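Local coordinates for WbbM protein (Klebsiella pneumoniae, PDB 6U4B) that probably acts as a bifunctional, metal-binding glycosyltransferase that polymerises O-antigen polysaccharide and assembles as a trimer, at residues L107-K112 / E141-C146; L154-S159 / V277-R282. All coordinates share one frame; numbering follows the deposited sequence.

Interaction 1. Residues L107-K112 / E141-C146; sequences LNFSEK and ETIQRC
The ring of Phe-109 takes Ile-143 over one face and the sulfur of Cys-146 at its edge, near the ring plane. Ile-143 CG1 sits 3.8 Å from the centroid of the Phe-109 ring and 24° off the normal, a CH-pi contact displaced toward the CG-CD1 side. The two side chains lie askew, and Ile-143 CD1 carries on along that rim to CE1. Cys-146 turns SG anti to its backbone N (chi1 -172°); its CB and SG border Phe-109 O, at 3.5 and 3.6 Å, with the sulfur also near CD2 of the ring. One turn before Cys-146, Thr-142 presents its methyl: CG2 rests 3.4 Å from Phe-109 O and 3.7 Å from Ser-110 CA, while OG1 hydrogen-bonds Asn-139 OD1. Around Phe-109 the loop is braced by an Asx turn. Asn-108 OD1 accepts Ser-110 N at 2.9 Å, from above its carbonyl plane, and Ser-110 OG at 2.8 Å, in that plane on a lone pair. The other end of the Asn-108 amide gives ND2 to Lys-112 O and to Gln-281 OE1, so its rotation is fixed from both ends. Ile-31 of strand 29-35 and Leu-280 of strand 277-285 also touch Phe-109. Helix 140-146 thus meets the loop after strand 97-102 through dispersion and weak CH contacts alone, whereas the loop's hydrogen bonds go to itself and to neighbours such as Gln-281.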
ATOM      1  N   LEU A 107      54.448   1.439  11.795  1.00 56.26           N
ATOM      2  CA  LEU A 107      55.796   1.021  12.147  1.00 57.57           C
ATOM      3  C   LEU A 107      56.808   1.740  11.264  1.00 60.81           C
ATOM      4  O   LEU A 107      56.555   1.982  10.080  1.00 60.12           O
ATOM      5  CB  LEU A 107      55.959  -0.490  11.995  1.00 55.18           C
ATOM      6  CG  LEU A 107      55.108  -1.388  12.894  1.00 54.44           C
ATOM      7  CD1 LEU A 107      55.149  -2.815  12.375  1.00 43.75           C
ATOM      8  CD2 LEU A 107      55.590  -1.325  14.332  1.00 54.28           C
ATOM      9  N   ASN A 108      57.951   2.076  11.851  1.00 55.20           N
ATOM     10  CA  ASN A 108      59.054   2.694  11.125  1.00 56.40           C
ATOM     11  C   ASN A 108      59.924   1.583  10.549  1.00 59.16           C
ATOM     12  O   ASN A 108      60.617   0.879  11.288  1.00 65.07           O
ATOM     13  CB  ASN A 108      59.850   3.610  12.051  1.00 59.12           C
ATOM     14  CG  ASN A 108      61.075   4.208  11.383  1.00 70.03           C
ATOM     15  OD1 ASN A 108      61.268   4.089  10.173  1.00 71.18           O
ATOM     16  ND2 ASN A 108      61.906   4.871  12.177  1.00 71.91           N
ATOM     17  N   PHE A 109      59.885   1.427   9.228  1.00 60.05           N
ATOM     18  CA  PHE A 109      60.665   0.409   8.539  1.00 62.28           C
ATOM     19  C   PHE A 109      61.998   0.928   8.016  1.00 66.49           C
ATOM     20  O   PHE A 109      62.749   0.158   7.409  1.00 70.25           O
ATOM     21  CB  PHE A 109      59.857  -0.174   7.372  1.00 61.00           C
ATOM     22  CG  PHE A 109      58.540  -0.767   7.779  1.00 62.73           C
ATOM     23  CD1 PHE A 109      57.376  -0.020   7.710  1.00 50.79           C
ATOM     24  CD2 PHE A 109      58.465  -2.075   8.229  1.00 60.43           C
ATOM     25  CE1 PHE A 109      56.163  -0.565   8.082  1.00 62.34           C
ATOM     26  CE2 PHE A 109      57.255  -2.626   8.605  1.00 58.49           C
ATOM     27  CZ  PHE A 109      56.101  -1.870   8.531  1.00 61.27           C
ATOM     28  N   SER A 110      62.313   2.204   8.232  1.00 68.72           N
ATOM     29  CA  SER A 110      63.505   2.794   7.643  1.00 77.24           C
ATOM     30  C   SER A 110      64.749   2.433   8.449  1.00 78.81           C
ATOM     31  O   SER A 110      64.675   1.969   9.591  1.00 76.67           O
ATOM     32  CB  SER A 110      63.369   4.314   7.551  1.00 84.58           C
ATOM     33  OG  SER A 110      63.619   4.927   8.804  1.00 86.82           O
ATOM     34  N   GLU A 111      65.912   2.662   7.830  1.00 82.07           N
ATOM     35  CA  GLU A 111      67.181   2.350   8.483  1.00 82.78           C
ATOM     36  C   GLU A 111      67.372   3.170   9.752  1.00 80.21           C
ATOM     37  O   GLU A 111      67.880   2.661  10.758  1.00 81.23           O
ATOM     38  CB  GLU A 111      68.338   2.586   7.513  1.00 93.50           C
ATOM     39  CG  GLU A 111      68.397   1.589   6.369  1.00 98.34           C
ATOM     40  CD  GLU A 111      68.873   0.223   6.817  1.00103.14           C
ATOM     41  OE1 GLU A 111      70.099  -0.018   6.790  1.00109.60           O
ATOM     42  OE2 GLU A 111      68.024  -0.605   7.209  1.00101.37           O
ATOM     43  N   LYS A 112      66.979   4.441   9.724  1.00 80.38           N
ATOM     44  CA  LYS A 112      67.067   5.278  10.915  1.00 81.22           C
ATOM     45  C   LYS A 112      65.999   4.852  11.913  1.00 80.32           C
ATOM     46  O   LYS A 112      64.805   5.092  11.701  1.00 78.70           O
ATOM     47  CB  LYS A 112      66.914   6.753  10.554  1.00 82.86           C
ATOM     48  CG  LYS A 112      66.762   7.645  11.776  1.00 83.96           C
ATOM     49  CD  LYS A 112      66.871   9.119  11.439  1.00 90.08           C
ATOM     50  CE  LYS A 112      66.714   9.961  12.695  1.00 91.84           C
ATOM     51  NZ  LYS A 112      67.118  11.375  12.489  1.00 92.31           N
ATOM     52  N   GLU A 141      59.856  -0.648  -1.282  1.00 84.43           N
ATOM     53  CA  GLU A 141      61.298  -0.884  -1.267  1.00 84.89           C
ATOM     54  C   GLU A 141      61.846  -0.928   0.155  1.00 79.36           C
ATOM     55  O   GLU A 141      62.610  -1.834   0.507  1.00 76.85           O
ATOM     56  CB  GLU A 141      62.021   0.189  -2.082  1.00 92.79           C
ATOM     57  CG  GLU A 141      61.861   0.058  -3.581  1.00100.78           C
ATOM     58  CD  GLU A 141      63.144   0.376  -4.322  1.00109.86           C
ATOM     59  OE1 GLU A 141      64.063  -0.470  -4.305  1.00112.42           O
ATOM     60  OE2 GLU A 141      63.243   1.478  -4.903  1.00114.34           O
ATOM     61  N   THR A 142      61.475   0.049   0.987  1.00 78.28           N
ATOM     62  CA  THR A 142      62.027   0.109   2.337  1.00 76.94           C
ATOM     63  C   THR A 142      61.480  -1.011   3.211  1.00 74.95           C
ATOM     64  O   THR A 142      62.204  -1.564   4.047  1.00 65.57           O
ATOM     65  CB  THR A 142      61.735   1.470   2.966  1.00 69.22           C
ATOM     66  OG1 THR A 142      62.209   2.510   2.101  1.00 81.90           O
ATOM     67  CG2 THR A 142      62.436   1.590   4.310  1.00 74.17           C
ATOM     68  N   ILE A 143      60.206  -1.363   3.031  1.00 72.22           N
ATOM     69  CA  ILE A 143      59.619  -2.437   3.824  1.00 72.92           C
ATOM     70  C   ILE A 143      60.210  -3.785   3.428  1.00 77.78           C
ATOM     71  O   ILE A 143      60.394  -4.665   4.279  1.00 73.97           O
ATOM     72  CB  ILE A 143      58.084  -2.411   3.687  1.00 67.61           C
ATOM     73  CG1 ILE A 143      57.519  -1.162   4.366  1.00 65.91           C
ATOM     74  CG2 ILE A 143      57.457  -3.668   4.271  1.00 65.65           C
ATOM     75  CD1 ILE A 143      56.018  -1.023   4.261  1.00 64.97           C
ATOM     76  N   GLN A 144      60.540  -3.968   2.146  1.00 82.80           N
ATOM     77  CA  GLN A 144      61.097  -5.242   1.699  1.00 88.17           C
ATOM     78  C   GLN A 144      62.498  -5.471   2.258  1.00 87.76           C
ATOM     79  O   GLN A 144      62.823  -6.582   2.693  1.00 84.25           O
ATOM     80  CB  GLN A 144      61.109  -5.304   0.172  1.00 97.40           C
ATOM     81  CG  GLN A 144      59.775  -5.706  -0.441  1.00102.02           C
ATOM     82  CD  GLN A 144      59.803  -7.105  -1.023  1.00109.74           C
ATOM     83  OE1 GLN A 144      60.755  -7.488  -1.705  1.00114.17           O
ATOM     84  NE2 GLN A 144      58.758  -7.879  -0.752  1.00109.55           N
ATOM     85  N   ARG A 145      63.345  -4.438   2.250  1.00 89.54           N
ATOM     86  CA  ARG A 145      64.684  -4.590   2.811  1.00 90.61           C
ATOM     87  C   ARG A 145      64.643  -4.763   4.325  1.00 83.03           C
ATOM     88  O   ARG A 145      65.548  -5.372   4.906  1.00 84.61           O
ATOM     89  CB  ARG A 145      65.561  -3.390   2.442  1.00 92.61           C
ATOM     90  CG  ARG A 145      65.989  -3.335   0.980  1.00 98.33           C
ATOM     91  CD  ARG A 145      67.359  -2.678   0.835  1.00106.42           C
ATOM     92  NE  ARG A 145      67.835  -2.676  -0.546  1.00110.41           N
ATOM     93  CZ  ARG A 145      69.083  -2.391  -0.908  1.00111.93           C
ATOM     94  NH1 ARG A 145      69.991  -2.089   0.010  1.00113.92           N
ATOM     95  NH2 ARG A 145      69.425  -2.414  -2.190  1.00111.78           N
ATOM     96  N   CYS A 146      63.604  -4.247   4.978  1.00 75.17           N
ATOM     97  CA  CYS A 146      63.526  -4.354   6.428  1.00 78.76           C
ATOM     98  C   CYS A 146      63.149  -5.763   6.868  1.00 81.94           C
ATOM     99  O   CYS A 146      63.516  -6.177   7.975  1.00 80.35           O
ATOM    100  CB  CYS A 146      62.524  -3.338   6.966  1.00 74.21           C
ATOM    101  SG  CYS A 146      62.474  -3.171   8.762  1.00 69.89           S
TER

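Interaction 2. Residues L154-S159 / V277-R282; sequences LPKKWS and VKELQR
Two hydrogen bonds of 2.9 Å link the segments, Leu-280 N to Leu-154 O and Arg-282 NH1 to Lys-156 O. The first is the straighter, with an N-H...O angle of 160°; the second is bent, at 142°, although its acceptor lies in the guanidinium plane. Arg-282 reaches it because its chain folds at chi3 (-79°), bringing the guanidinium edge against Pro-155 CB; Arg-282 NH2 bonds weakly to Trp-120 O. Leu-154 N to Lys-278 O is a weak bond of 3.3 Å, and with the Leu-280 bond it makes a short parallel pairing around Leu-154 and Glu-279. Two CA-H...O contacts supplement it, Glu-279 CA to Leu-154 O and Pro-155 CA to Leu-280 O. Pro-155 CB also packs 3.4 Å from Arg-282 CG, the side chains at about a right angle. Glu-279 crosses Lys-156 similarly, OE2 3.7 Å from Lys-156 CA, yet their charged ends stay apart: Glu-279 OE1 bonds to Tyr-211 OH and Lys-156 NZ pairs with Glu-117. At the start of the pairing Leu-154 CD2 presses on Val-277 CG1 at 3.5 Å, tight for two carbons. Strands 152-159 and 277-285 are thus joined by backbone bonds round Leu-154, and beyond these the Arg-282 side chain adds a donor to Lys-156 O.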
ATOM      1  N   LEU A 154      58.005  -6.001  14.893  1.00 57.03           N
ATOM      2  CA  LEU A 154      56.995  -5.472  15.804  1.00 56.72           C
ATOM      3  C   LEU A 154      57.578  -4.306  16.601  1.00 49.32           C
ATOM      4  O   LEU A 154      58.783  -4.046  16.510  1.00 49.85           O
ATOM      5  CB  LEU A 154      56.462  -6.585  16.720  1.00 60.99           C
ATOM      6  CG  LEU A 154      57.282  -7.266  17.817  1.00 64.04           C
ATOM      7  CD1 LEU A 154      56.389  -8.246  18.565  1.00 59.75           C
ATOM      8  CD2 LEU A 154      58.476  -7.990  17.248  1.00 66.25           C
ATOM      9  N   PRO A 155      56.763  -3.552  17.358  1.00 48.53           N
ATOM     10  CA  PRO A 155      57.311  -2.415  18.110  1.00 50.25           C
ATOM     11  C   PRO A 155      58.192  -2.824  19.277  1.00 53.87           C
ATOM     12  O   PRO A 155      58.341  -4.017  19.568  1.00 52.83           O
ATOM     13  CB  PRO A 155      56.054  -1.685  18.600  1.00 51.66           C
ATOM     14  CG  PRO A 155      54.993  -2.709  18.599  1.00 54.01           C
ATOM     15  CD  PRO A 155      55.291  -3.561  17.409  1.00 53.91           C
ATOM     16  N   LYS A 156      58.764  -1.829  19.951  1.00 57.56           N
ATOM     17  CA  LYS A 156      59.570  -2.089  21.131  1.00 61.89           C
ATOM     18  C   LYS A 156      58.694  -2.575  22.279  1.00 61.95           C
ATOM     19  O   LYS A 156      57.513  -2.230  22.380  1.00 56.17           O
ATOM     20  CB  LYS A 156      60.321  -0.828  21.558  1.00 65.09           C
ATOM     21  CG  LYS A 156      61.253  -0.257  20.503  1.00 70.80           C
ATOM     22  CD  LYS A 156      62.281   0.682  21.123  1.00 72.91           C
ATOM     23  CE  LYS A 156      62.105   2.108  20.637  1.00 71.53           C
ATOM     24  NZ  LYS A 156      63.416   2.746  20.331  1.00 69.96           N
ATOM     25  N   LYS A 157      59.281  -3.400  23.145  1.00 62.86           N
ATOM     26  CA  LYS A 157      58.591  -3.797  24.364  1.00 64.75           C
ATOM     27  C   LYS A 157      58.302  -2.573  25.225  1.00 66.84           C
ATOM     28  O   LYS A 157      59.009  -1.563  25.169  1.00 69.13           O
ATOM     29  CB  LYS A 157      59.428  -4.800  25.161  1.00 66.18           C
ATOM     30  CG  LYS A 157      59.403  -6.226  24.633  1.00 62.03           C
ATOM     31  CD  LYS A 157      60.193  -7.149  25.550  1.00 61.88           C
ATOM     32  CE  LYS A 157      60.192  -8.583  25.047  1.00 62.32           C
ATOM     33  NZ  LYS A 157      61.048  -9.460  25.898  1.00 64.66           N
ATOM     34  N   TRP A 158      57.250  -2.674  26.027  1.00 64.35           N
ATOM     35  CA  TRP A 158      56.877  -1.639  26.977  1.00 68.56           C
ATOM     36  C   TRP A 158      56.972  -2.207  28.387  1.00 65.30           C
ATOM     37  O   TRP A 158      56.564  -3.346  28.635  1.00 66.00           O
ATOM     38  CB  TRP A 158      55.462  -1.119  26.693  1.00 77.80           C
ATOM     39  CG  TRP A 158      55.055   0.036  27.557  1.00 89.30           C
ATOM     40  CD1 TRP A 158      55.516   1.319  27.485  1.00 94.10           C
ATOM     41  CD2 TRP A 158      54.088   0.017  28.613  1.00 91.44           C
ATOM     42  NE1 TRP A 158      54.903   2.097  28.436  1.00 96.43           N
ATOM     43  CE2 TRP A 158      54.021   1.322  29.142  1.00 95.59           C
ATOM     44  CE3 TRP A 158      53.274  -0.977  29.165  1.00 86.83           C
ATOM     45  CZ2 TRP A 158      53.174   1.657  30.196  1.00 94.76           C
ATOM     46  CZ3 TRP A 158      52.433  -0.643  30.212  1.00 86.27           C
ATOM     47  CH2 TRP A 158      52.389   0.664  30.716  1.00 88.80           C
ATOM     48  N   SER A 159      57.516  -1.414  29.303  1.00 63.39           N
ATOM     49  CA  SER A 159      57.763  -1.864  30.667  1.00 68.75           C
ATOM     50  C   SER A 159      56.560  -1.566  31.550  1.00 70.98           C
ATOM     51  O   SER A 159      56.091  -0.424  31.609  1.00 72.51           O
ATOM     52  CB  SER A 159      59.015  -1.192  31.235  1.00 73.35           C
ATOM     53  OG  SER A 159      59.156  -1.467  32.617  1.00 72.65           O
ATOM     54  N   VAL A 277      63.913 -11.447  15.534  1.00 71.51           N
ATOM     55  CA  VAL A 277      62.936 -10.405  15.814  1.00 69.20           C
ATOM     56  C   VAL A 277      63.605  -9.056  15.594  1.00 71.50           C
ATOM     57  O   VAL A 277      64.729  -8.830  16.060  1.00 76.44           O
ATOM     58  CB  VAL A 277      62.397 -10.530  17.251  1.00 71.79           C
ATOM     59  CG1 VAL A 277      61.685  -9.260  17.671  1.00 72.52           C
ATOM     60  CG2 VAL A 277      61.478 -11.737  17.373  1.00 71.05           C
ATOM     61  N   LYS A 278      62.926  -8.166  14.873  1.00 68.30           N
ATOM     62  CA  LYS A 278      63.417  -6.811  14.643  1.00 68.47           C
ATOM     63  C   LYS A 278      62.408  -5.833  15.231  1.00 62.12           C
ATOM     64  O   LYS A 278      61.293  -5.698  14.716  1.00 59.29           O
ATOM     65  CB  LYS A 278      63.646  -6.539  13.157  1.00 73.38           C
ATOM     66  CG  LYS A 278      64.344  -5.210  12.885  1.00 77.45           C
ATOM     67  CD  LYS A 278      64.519  -4.937  11.393  1.00 83.71           C
ATOM     68  CE  LYS A 278      65.592  -5.824  10.778  1.00 87.37           C
ATOM     69  NZ  LYS A 278      65.872  -5.443   9.363  1.00 89.16           N
ATOM     70  N   GLU A 279      62.798  -5.160  16.310  1.00 57.12           N
ATOM     71  CA  GLU A 279      61.938  -4.175  16.947  1.00 62.89           C
ATOM     72  C   GLU A 279      62.059  -2.836  16.230  1.00 64.85           C
ATOM     73  O   GLU A 279      63.168  -2.347  15.991  1.00 64.74           O
ATOM     74  CB  GLU A 279      62.297  -4.024  18.425  1.00 64.62           C
ATOM     75  CG  GLU A 279      61.933  -5.236  19.268  1.00 65.05           C
ATOM     76  CD  GLU A 279      62.362  -5.097  20.717  1.00 69.56           C
ATOM     77  OE1 GLU A 279      62.273  -6.096  21.461  1.00 68.59           O
ATOM     78  OE2 GLU A 279      62.787  -3.992  21.115  1.00 73.38           O
ATOM     79  N   LEU A 280      60.917  -2.250  15.888  1.00 65.54           N
ATOM     80  CA  LEU A 280      60.861  -0.999  15.150  1.00 63.92           C
ATOM     81  C   LEU A 280      60.218   0.081  16.008  1.00 63.88           C
ATOM     82  O   LEU A 280      59.499  -0.207  16.970  1.00 59.66           O
ATOM     83  CB  LEU A 280      60.072  -1.168  13.844  1.00 63.40           C
ATOM     84  CG  LEU A 280      60.501  -2.311  12.924  1.00 62.90           C
ATOM     85  CD1 LEU A 280      59.461  -2.527  11.837  1.00 53.07           C
ATOM     86  CD2 LEU A 280      61.869  -2.034  12.315  1.00 56.64           C
ATOM     87  N   GLN A 281      60.479   1.335  15.650  1.00 62.93           N
ATOM     88  CA  GLN A 281      59.833   2.451  16.325  1.00 63.89           C
ATOM     89  C   GLN A 281      58.360   2.536  15.932  1.00 60.87           C
ATOM     90  O   GLN A 281      57.955   2.093  14.855  1.00 53.27           O
ATOM     91  CB  GLN A 281      60.535   3.769  15.986  1.00 58.62           C
ATOM     92  CG  GLN A 281      61.985   3.868  16.450  1.00 61.11           C
ATOM     93  CD  GLN A 281      62.568   5.254  16.227  1.00 69.97           C
ATOM     94  OE1 GLN A 281      62.914   5.623  15.104  1.00 68.28           O
ATOM     95  NE2 GLN A 281      62.670   6.031  17.297  1.00 71.04           N
ATOM     96  N   ARG A 282      57.558   3.113  16.824  1.00 61.17           N
ATOM     97  CA  ARG A 282      56.147   3.373  16.576  1.00 58.18           C
ATOM     98  C   ARG A 282      55.953   4.822  16.156  1.00 57.62           C
ATOM     99  O   ARG A 282      56.645   5.720  16.640  1.00 60.44           O
ATOM    100  CB  ARG A 282      55.295   3.095  17.818  1.00 60.36           C
ATOM    101  CG  ARG A 282      55.395   1.686  18.353  1.00 66.03           C
ATOM    102  CD  ARG A 282      54.415   1.447  19.499  1.00 70.25           C
ATOM    103  NE  ARG A 282      54.878   2.002  20.770  1.00 78.48           N
ATOM    104  CZ  ARG A 282      55.640   1.344  21.640  1.00 88.33           C
ATOM    105  NH1 ARG A 282      56.034   0.104  21.380  1.00 87.48           N
ATOM    106  NH2 ARG A 282      56.014   1.925  22.773  1.00 93.72           N
TER

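How the interactions relate
Interactions 1 and 2 lie side by side in the N-terminal part of the chain, their centres about 14 Å apart, and helix 140-146 is followed directly by strand 152-159. Polar bonds join them: Cys-146 O to Lys-278 NZ at 2.8 Å, probably a hydrogen bond at the helix end, and Asn-108 N to Gln-281 O at 3.0 Å, also probable; Asn-108 meets Gln-281 by its side chain as well. Leu-280 of interaction 2 packs on Phe-109 and Cys-146 of interaction 1, its CD1 3.8 Å from Phe-109 CD2. Strand 277-285 therefore borders the loop of interaction 1 as well as strand 152-159. Both contacts are structural packing away from the magnesium site of Asp-406, Asp-408 and His-560.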